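Local atomic coordinates of substrate binding periplasmic protein (Ralstonia solanacearum, PDB entry 3LOP), a protein that probably binds leucine or a similar amino acid in the bacterial periplasm and delivers it to a membrane transporter. Residues D5-I9 and E45-V50; G28-F33 and G289-K294. Residue numbers count along the deposited sequence, not the author numbering.

Contact 1. Residues D5-I9 and E45-V50. With EDO (1,2-ethanediol), chain C.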
ATOM      1  N   ASP A   5     -19.300 -11.553  18.348  1.00 20.59           N
ATOM      2  CA  ASP A   5     -18.920 -11.001  17.015  1.00 19.69           C
ATOM      3  C   ASP A   5     -17.650 -11.670  16.509  1.00 17.15           C
ATOM      4  O   ASP A   5     -16.998 -12.420  17.232  1.00 18.53           O
ATOM      5  CB  ASP A   5     -18.649  -9.496  17.108  1.00 22.65           C
ATOM      6  CG  ASP A   5     -19.755  -8.741  17.808  1.00 25.62           C
ATOM      7  OD1 ASP A   5     -20.922  -8.855  17.380  1.00 26.46           O
ATOM      8  OD2 ASP A   5     -19.452  -8.024  18.787  1.00 27.98           O
ATOM      9  N   ILE A   6     -17.314 -11.392  15.255  1.00 13.05           N
ATOM     10  CA  ILE A   6     -16.093 -11.909  14.648  1.00 10.49           C
ATOM     11  C   ILE A   6     -15.186 -10.686  14.596  1.00  8.22           C
ATOM     12  O   ILE A   6     -15.521  -9.689  13.957  1.00  9.29           O
ATOM     13  CB  ILE A   6     -16.338 -12.427  13.219  1.00 11.22           C
ATOM     14  CG1 ILE A   6     -17.289 -13.624  13.258  1.00 12.45           C
ATOM     15  CG2 ILE A   6     -15.009 -12.809  12.573  1.00 11.32           C
ATOM     16  CD1 ILE A   6     -17.675 -14.149  11.892  1.00 13.76           C
ATOM     17  N   SER A   7     -14.049 -10.753  15.275  1.00  6.28           N
ATOM     18  CA  SER A   7     -13.140  -9.615  15.314  1.00  6.29           C
ATOM     19  C   SER A   7     -11.970  -9.672  14.352  1.00  4.81           C
ATOM     20  O   SER A   7     -11.438 -10.741  14.047  1.00  6.51           O
ATOM     21  CB  SER A   7     -12.612  -9.415  16.736  1.00  8.89           C
ATOM     22  OG  SER A   7     -13.655  -9.023  17.614  1.00 11.11           O
ATOM     23  N   VAL A   8     -11.587  -8.489  13.881  1.00  4.65           N
ATOM     24  CA  VAL A   8     -10.467  -8.307  12.968  1.00  5.22           C
ATOM     25  C   VAL A   8      -9.681  -7.133  13.544  1.00  5.24           C
ATOM     26  O   VAL A   8     -10.274  -6.177  14.049  1.00  4.56           O
ATOM     27  CB  VAL A   8     -10.958  -7.952  11.545  1.00  6.22           C
ATOM     28  CG1 VAL A   8      -9.770  -7.678  10.631  1.00  8.09           C
ATOM     29  CG2 VAL A   8     -11.797  -9.094  10.987  1.00  6.83           C
ATOM     30  N   ILE A   9      -8.356  -7.198  13.489  1.00  4.20           N
ATOM     31  CA  ILE A   9      -7.551  -6.108  14.037  1.00  4.61           C
ATOM     32  C   ILE A   9      -6.654  -5.415  13.018  1.00  4.68           C
ATOM     33  O   ILE A   9      -6.358  -5.952  11.953  1.00  4.96           O
ATOM     34  CB  ILE A   9      -6.666  -6.592  15.211  1.00  5.24           C
ATOM     35  CG1 ILE A   9      -5.714  -7.693  14.742  1.00  5.41           C
ATOM     36  CG2 ILE A   9      -7.545  -7.094  16.354  1.00  6.94           C
ATOM     37  CD1 ILE A   9      -4.673  -8.074  15.784  1.00  8.00           C
ATOM     38  N   GLU A  45     -23.483 -12.935  11.366  1.00 14.28           N
ATOM     39  CA  GLU A  45     -22.598 -12.474  12.426  1.00 13.69           C
ATOM     40  C   GLU A  45     -22.044 -11.079  12.153  1.00 11.42           C
ATOM     41  O   GLU A  45     -21.751 -10.730  11.011  1.00  9.84           O
ATOM     42  CB  GLU A  45     -21.448 -13.467  12.618  1.00 16.46           C
ATOM     43  CG  GLU A  45     -21.910 -14.875  12.963  1.00 20.82           C
ATOM     44  CD  GLU A  45     -20.760 -15.807  13.291  1.00 23.21           C
ATOM     45  OE1 GLU A  45     -20.096 -15.591  14.328  1.00 26.17           O
ATOM     46  OE2 GLU A  45     -20.520 -16.754  12.512  1.00 25.46           O
ATOM     47  N   THR A  46     -21.919 -10.290  13.216  1.00 10.25           N
ATOM     48  CA  THR A  46     -21.401  -8.925  13.137  1.00  9.00           C
ATOM     49  C   THR A  46     -19.881  -8.943  13.117  1.00  9.33           C
ATOM     50  O   THR A  46     -19.254  -9.665  13.891  1.00 10.22           O
ATOM     51  CB  THR A  46     -21.796  -8.077  14.371  1.00  9.56           C
ATOM     52  OG1 THR A  46     -23.210  -8.071  14.539  1.00 11.90           O
ATOM     53  CG2 THR A  46     -21.347  -6.647  14.201  1.00 11.39           C
ATOM     54  N   ILE A  47     -19.288  -8.137  12.243  1.00  7.97           N
ATOM     55  CA  ILE A  47     -17.838  -8.053  12.175  1.00  8.18           C
ATOM     56  C   ILE A  47     -17.406  -6.834  12.979  1.00  7.09           C
ATOM     57  O   ILE A  47     -17.976  -5.754  12.840  1.00  8.97           O
ATOM     58  CB  ILE A  47     -17.342  -7.889  10.723  1.00 10.97           C
ATOM     59  CG1 ILE A  47     -17.843  -9.053   9.865  1.00 14.35           C
ATOM     60  CG2 ILE A  47     -15.816  -7.817  10.702  1.00 12.71           C
ATOM     61  CD1 ILE A  47     -17.418 -10.425  10.362  1.00 17.20           C
ATOM     62  N   ARG A  48     -16.414  -7.018  13.842  1.00  5.62           N
ATOM     63  CA  ARG A  48     -15.905  -5.918  14.645  1.00  6.92           C
ATOM     64  C   ARG A  48     -14.453  -5.675  14.281  1.00  6.18           C
ATOM     65  O   ARG A  48     -13.624  -6.578  14.385  1.00  7.80           O
ATOM     66  CB  ARG A  48     -15.996  -6.232  16.142  1.00  7.85           C
ATOM     67  CG  ARG A  48     -15.478  -5.090  17.011  1.00 11.69           C
ATOM     68  CD  ARG A  48     -15.428  -5.429  18.493  1.00 13.95           C
ATOM     69  NE  ARG A  48     -14.458  -6.478  18.793  1.00 16.21           N
ATOM     70  CZ  ARG A  48     -13.905  -6.662  19.986  1.00 17.00           C
ATOM     71  NH1 ARG A  48     -14.224  -5.865  20.997  1.00 18.87           N
ATOM     72  NH2 ARG A  48     -13.032  -7.643  20.172  1.00 16.83           N
ATOM     73  N   LEU A  49     -14.154  -4.460  13.838  1.00  4.92           N
ATOM     74  CA  LEU A  49     -12.788  -4.094  13.486  1.00  5.22           C
ATOM     75  C   LEU A  49     -12.212  -3.262  14.618  1.00  5.29           C
ATOM     76  O   LEU A  49     -12.786  -2.243  15.000  1.00  5.99           O
ATOM     77  CB  LEU A  49     -12.757  -3.282  12.190  1.00  6.43           C
ATOM     78  CG  LEU A  49     -11.404  -2.650  11.840  1.00  6.93           C
ATOM     79  CD1 LEU A  49     -10.357  -3.734  11.615  1.00  7.05           C
ATOM     80  CD2 LEU A  49     -11.554  -1.794  10.591  1.00  7.06           C
ATOM     81  N   VAL A  50     -11.085  -3.712  15.158  1.00  4.70           N
ATOM     82  CA  VAL A  50     -10.414  -3.009  16.242  1.00  4.98           C
ATOM     83  C   VAL A  50      -9.085  -2.508  15.689  1.00  4.54           C
ATOM     84  O   VAL A  50      -8.302  -3.282  15.139  1.00  5.98           O
ATOM     85  CB  VAL A  50     -10.152  -3.948  17.440  1.00  6.59           C
ATOM     86  CG1 VAL A  50      -9.547  -3.167  18.597  1.00  6.84           C
ATOM     87  CG2 VAL A  50     -11.451  -4.613  17.875  1.00  7.62           C
TER
HETATM   88  C1  EDO C 401     -16.868  -2.569  11.697  1.00 12.55           C
HETATM   89  O1  EDO C 401     -16.082  -1.437  11.320  1.00 11.87           O
HETATM   90  C2  EDO C 401     -17.362  -2.395  13.128  1.00 11.95           C
HETATM   91  O2  EDO C 401     -16.255  -2.484  14.021  1.00 10.28           O
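Ile6 lies against Ile47, with Ile6 CB 3.7 Å from Ile47 CD1. The two residues pair in neighbouring parallel strands, the first and last elements of a right-handed beta-alpha-beta crossover that runs through helix 19-38. Strand 47-53 is an edge strand of this sheet, and strand 6-12 separates it from strand 74-78. The backbone bonding is regular. Ile6 N donates to Thr46 O (2.9 Å), Arg48 N to Ile6 O, Val8 N to Arg48 O and Val50 N to Val8 O (each 2.8 Å). Ile6, Val8, Ile47 and Leu49 share one face of the sheet, which helices 19-38 and 284-303 cover. Ser7, Ile9, Arg48 and Val50 point to the other face. Because strand 47-53 is at the edge, Leu49 N turns outward and donates to O2 of an ethanediol (2.9 Å), probably from the crystallisation liquor. On the Ser7 face, the Arg48 guanidinium grips one hydroxyl twice: Ser7 OG accepts from Arg48 NE at 2.9 Å and from Arg48 NH2 at 3.0 Å.

Contact 2. Residues G28-F33 and G289-K294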
ATOM      1  N   GLY A  28     -10.941   2.866   4.933  1.00  3.15           N
ATOM      2  CA  GLY A  28     -11.450   1.982   3.904  1.00  2.70           C
ATOM      3  C   GLY A  28     -11.915   0.645   4.450  1.00  3.31           C
ATOM      4  O   GLY A  28     -12.953   0.126   4.042  1.00  2.76           O
ATOM      5  N   ALA A  29     -11.147   0.082   5.375  1.00  4.02           N
ATOM      6  CA  ALA A  29     -11.510  -1.203   5.961  1.00  3.21           C
ATOM      7  C   ALA A  29     -12.757  -1.053   6.828  1.00  4.17           C
ATOM      8  O   ALA A  29     -13.671  -1.879   6.769  1.00  4.85           O
ATOM      9  CB  ALA A  29     -10.348  -1.747   6.791  1.00  3.51           C
ATOM     10  N   ARG A  30     -12.790   0.004   7.632  1.00  3.87           N
ATOM     11  CA  ARG A  30     -13.928   0.257   8.507  1.00  4.72           C
ATOM     12  C   ARG A  30     -15.174   0.469   7.655  1.00  3.99           C
ATOM     13  O   ARG A  30     -16.256  -0.018   7.987  1.00  5.63           O
ATOM     14  CB  ARG A  30     -13.662   1.490   9.374  1.00  6.68           C
ATOM     15  CG  ARG A  30     -14.775   1.803  10.366  1.00 11.12           C
ATOM     16  CD  ARG A  30     -14.389   2.966  11.268  1.00 16.20           C
ATOM     17  NE  ARG A  30     -15.413   3.260  12.268  1.00 23.84           N
ATOM     18  CZ  ARG A  30     -16.597   3.804  11.998  1.00 25.88           C
ATOM     19  NH1 ARG A  30     -16.915   4.120  10.749  1.00 29.32           N
ATOM     20  NH2 ARG A  30     -17.461   4.037  12.978  1.00 27.53           N
ATOM     21  N   LEU A  31     -15.019   1.191   6.550  1.00  3.00           N
ATOM     22  CA  LEU A  31     -16.148   1.440   5.667  1.00  3.46           C
ATOM     23  C   LEU A  31     -16.693   0.125   5.128  1.00  3.43           C
ATOM     24  O   LEU A  31     -17.905  -0.109   5.141  1.00  3.53           O
ATOM     25  CB  LEU A  31     -15.737   2.337   4.495  1.00  3.13           C
ATOM     26  CG  LEU A  31     -16.831   2.559   3.442  1.00  4.74           C
ATOM     27  CD1 LEU A  31     -18.027   3.260   4.065  1.00  4.93           C
ATOM     28  CD2 LEU A  31     -16.272   3.382   2.289  1.00  5.03           C
ATOM     29  N   TYR A  32     -15.804  -0.742   4.650  1.00  2.53           N
ATOM     30  CA  TYR A  32     -16.279  -2.006   4.114  1.00  2.70           C
ATOM     31  C   TYR A  32     -17.010  -2.836   5.162  1.00  3.37           C
ATOM     32  O   TYR A  32     -18.083  -3.375   4.894  1.00  3.32           O
ATOM     33  CB  TYR A  32     -15.146  -2.847   3.524  1.00  2.94           C
ATOM     34  CG  TYR A  32     -15.715  -4.086   2.880  1.00  4.18           C
ATOM     35  CD1 TYR A  32     -16.402  -4.001   1.667  1.00  5.16           C
ATOM     36  CD2 TYR A  32     -15.711  -5.308   3.552  1.00  4.51           C
ATOM     37  CE1 TYR A  32     -17.084  -5.094   1.146  1.00  4.18           C
ATOM     38  CE2 TYR A  32     -16.390  -6.409   3.041  1.00  6.33           C
ATOM     39  CZ  TYR A  32     -17.078  -6.291   1.842  1.00  5.94           C
ATOM     40  OH  TYR A  32     -17.795  -7.363   1.359  1.00  7.30           O
ATOM     41  N   PHE A  33     -16.439  -2.948   6.355  1.00  3.57           N
ATOM     42  CA  PHE A  33     -17.088  -3.743   7.386  1.00  3.40           C
ATOM     43  C   PHE A  33     -18.403  -3.132   7.862  1.00  4.32           C
ATOM     44  O   PHE A  33     -19.350  -3.860   8.140  1.00  4.42           O
ATOM     45  CB  PHE A  33     -16.129  -3.991   8.554  1.00  3.70           C
ATOM     46  CG  PHE A  33     -15.003  -4.934   8.215  1.00  5.38           C
ATOM     47  CD1 PHE A  33     -15.258  -6.123   7.539  1.00  7.13           C
ATOM     48  CD2 PHE A  33     -13.691  -4.636   8.568  1.00  5.16           C
ATOM     49  CE1 PHE A  33     -14.224  -7.001   7.217  1.00  7.58           C
ATOM     50  CE2 PHE A  33     -12.650  -5.510   8.250  1.00  5.37           C
ATOM     51  CZ  PHE A  33     -12.919  -6.690   7.573  1.00  5.35           C
ATOM     52  N   GLY A 289      -7.638  -0.434   1.573  1.00  1.64           N
ATOM     53  CA  GLY A 289      -8.186  -0.958   2.813  1.00  2.08           C
ATOM     54  C   GLY A 289      -9.523  -1.646   2.591  1.00  2.63           C
ATOM     55  O   GLY A 289      -9.812  -2.683   3.195  1.00  3.28           O
ATOM     56  N   PHE A 290     -10.342  -1.046   1.733  1.00  2.70           N
ATOM     57  CA  PHE A 290     -11.662  -1.566   1.376  1.00  2.82           C
ATOM     58  C   PHE A 290     -11.492  -2.953   0.740  1.00  3.14           C
ATOM     59  O   PHE A 290     -12.168  -3.918   1.117  1.00  3.97           O
ATOM     60  CB  PHE A 290     -12.307  -0.592   0.379  1.00  3.02           C
ATOM     61  CG  PHE A 290     -13.773  -0.829   0.116  1.00  3.00           C
ATOM     62  CD1 PHE A 290     -14.743  -0.304   0.966  1.00  3.36           C
ATOM     63  CD2 PHE A 290     -14.181  -1.521  -1.015  1.00  4.79           C
ATOM     64  CE1 PHE A 290     -16.106  -0.462   0.682  1.00  3.36           C
ATOM     65  CE2 PHE A 290     -15.540  -1.687  -1.307  1.00  4.17           C
ATOM     66  CZ  PHE A 290     -16.501  -1.156  -0.457  1.00  3.07           C
ATOM     67  N   VAL A 291     -10.573  -3.041  -0.217  1.00  2.98           N
ATOM     68  CA  VAL A 291     -10.297  -4.292  -0.921  1.00  2.80           C
ATOM     69  C   VAL A 291      -9.757  -5.376   0.010  1.00  2.43           C
ATOM     70  O   VAL A 291     -10.186  -6.528  -0.056  1.00  2.64           O
ATOM     71  CB  VAL A 291      -9.298  -4.051  -2.084  1.00  3.44           C
ATOM     72  CG1 VAL A 291      -8.779  -5.372  -2.629  1.00  4.66           C
ATOM     73  CG2 VAL A 291      -9.989  -3.276  -3.202  1.00  3.17           C
ATOM     74  N   ALA A 292      -8.819  -5.012   0.877  1.00  2.90           N
ATOM     75  CA  ALA A 292      -8.254  -5.986   1.803  1.00  1.81           C
ATOM     76  C   ALA A 292      -9.350  -6.531   2.711  1.00  2.96           C
ATOM     77  O   ALA A 292      -9.436  -7.740   2.946  1.00  2.65           O
ATOM     78  CB  ALA A 292      -7.152  -5.346   2.632  1.00  3.43           C
ATOM     79  N   ALA A 293     -10.196  -5.635   3.210  1.00  2.38           N
ATOM     80  CA  ALA A 293     -11.286  -6.039   4.088  1.00  3.42           C
ATOM     81  C   ALA A 293     -12.255  -6.978   3.377  1.00  3.23           C
ATOM     82  O   ALA A 293     -12.719  -7.953   3.962  1.00  3.67           O
ATOM     83  CB  ALA A 293     -12.029  -4.810   4.605  1.00  3.67           C
ATOM     84  N   LYS A 294     -12.553  -6.691   2.110  1.00  3.84           N
ATOM     85  CA  LYS A 294     -13.477  -7.531   1.355  1.00  3.67           C
ATOM     86  C   LYS A 294     -12.888  -8.920   1.110  1.00  4.23           C
ATOM     87  O   LYS A 294     -13.598  -9.920   1.183  1.00  3.86           O
ATOM     88  CB  LYS A 294     -13.847  -6.868   0.024  1.00  4.91           C
ATOM     89  CG  LYS A 294     -14.963  -7.600  -0.707  1.00  4.95           C
ATOM     90  CD  LYS A 294     -15.508  -6.794  -1.872  1.00  6.00           C
ATOM     91  CE  LYS A 294     -16.684  -7.516  -2.514  1.00  7.11           C
ATOM     92  NZ  LYS A 294     -17.251  -6.737  -3.649  1.00  4.77           N
TER
HETATM   93  O   HOH W   1     -16.624 -10.072   0.973  1.00 27.63           O
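Tyr32, Phe290 and Ala293 bury the most surface where these two helices cross. The rings of Tyr32 and Phe290 form a T-shaped stack. The edge of Tyr32 meets the face of Phe290, with centroids 5.1 Å apart and planes at 88°. Lys294 CB packs over a face of the Tyr32 ring as a CH-pi contact, 3.8 Å from its centroid. Ala293 CB fits between Ala29, Tyr32 and Phe33, and lies over the Phe33 ring, 3.9 Å from the centroid. Gly28 and Gly289 bring the backbones close: the segment axes approach to 7.1 Å at an angle of 48°. A CB on Gly28 would sit tightly against Phe290 N. CA-H...O contacts form here, from Phe290 CA to Gly28 O (3.4 Å) and from Ala29 CA to Gly289 O (3.6 Å). One water bridges Tyr32 OH and Lys294 O, 3.0 Å from each. Helix 263-275 adds Phe268 and Ala271 beside Phe290, while Phe33 reaches Ile47 and Leu49 of strand 47-53 and Leu78 of strand 74-78.

How the contacts relate
Contact 1 pairs two strands of the five-stranded parallel sheet. Contact 2 joins two helices packed on one face of that sheet, and the centres are about 12 Å apart. The segments alternate along the chain: 5-9, 28-33, 45-50, then 289-294. Helix 19-38 is the connection between the two strands of contact 1, so both contacts share one beta-alpha-beta unit. They touch directly, with Ile47 CG2 3.6 Å from Phe33 CD1 and Leu49 CD2 4.0 Å from Ala29 CB. Helix 284-303 comes from far along the sequence. The N-terminal lobe is therefore completed by a late part of the chain, as in other two-lobed periplasmic binding proteins.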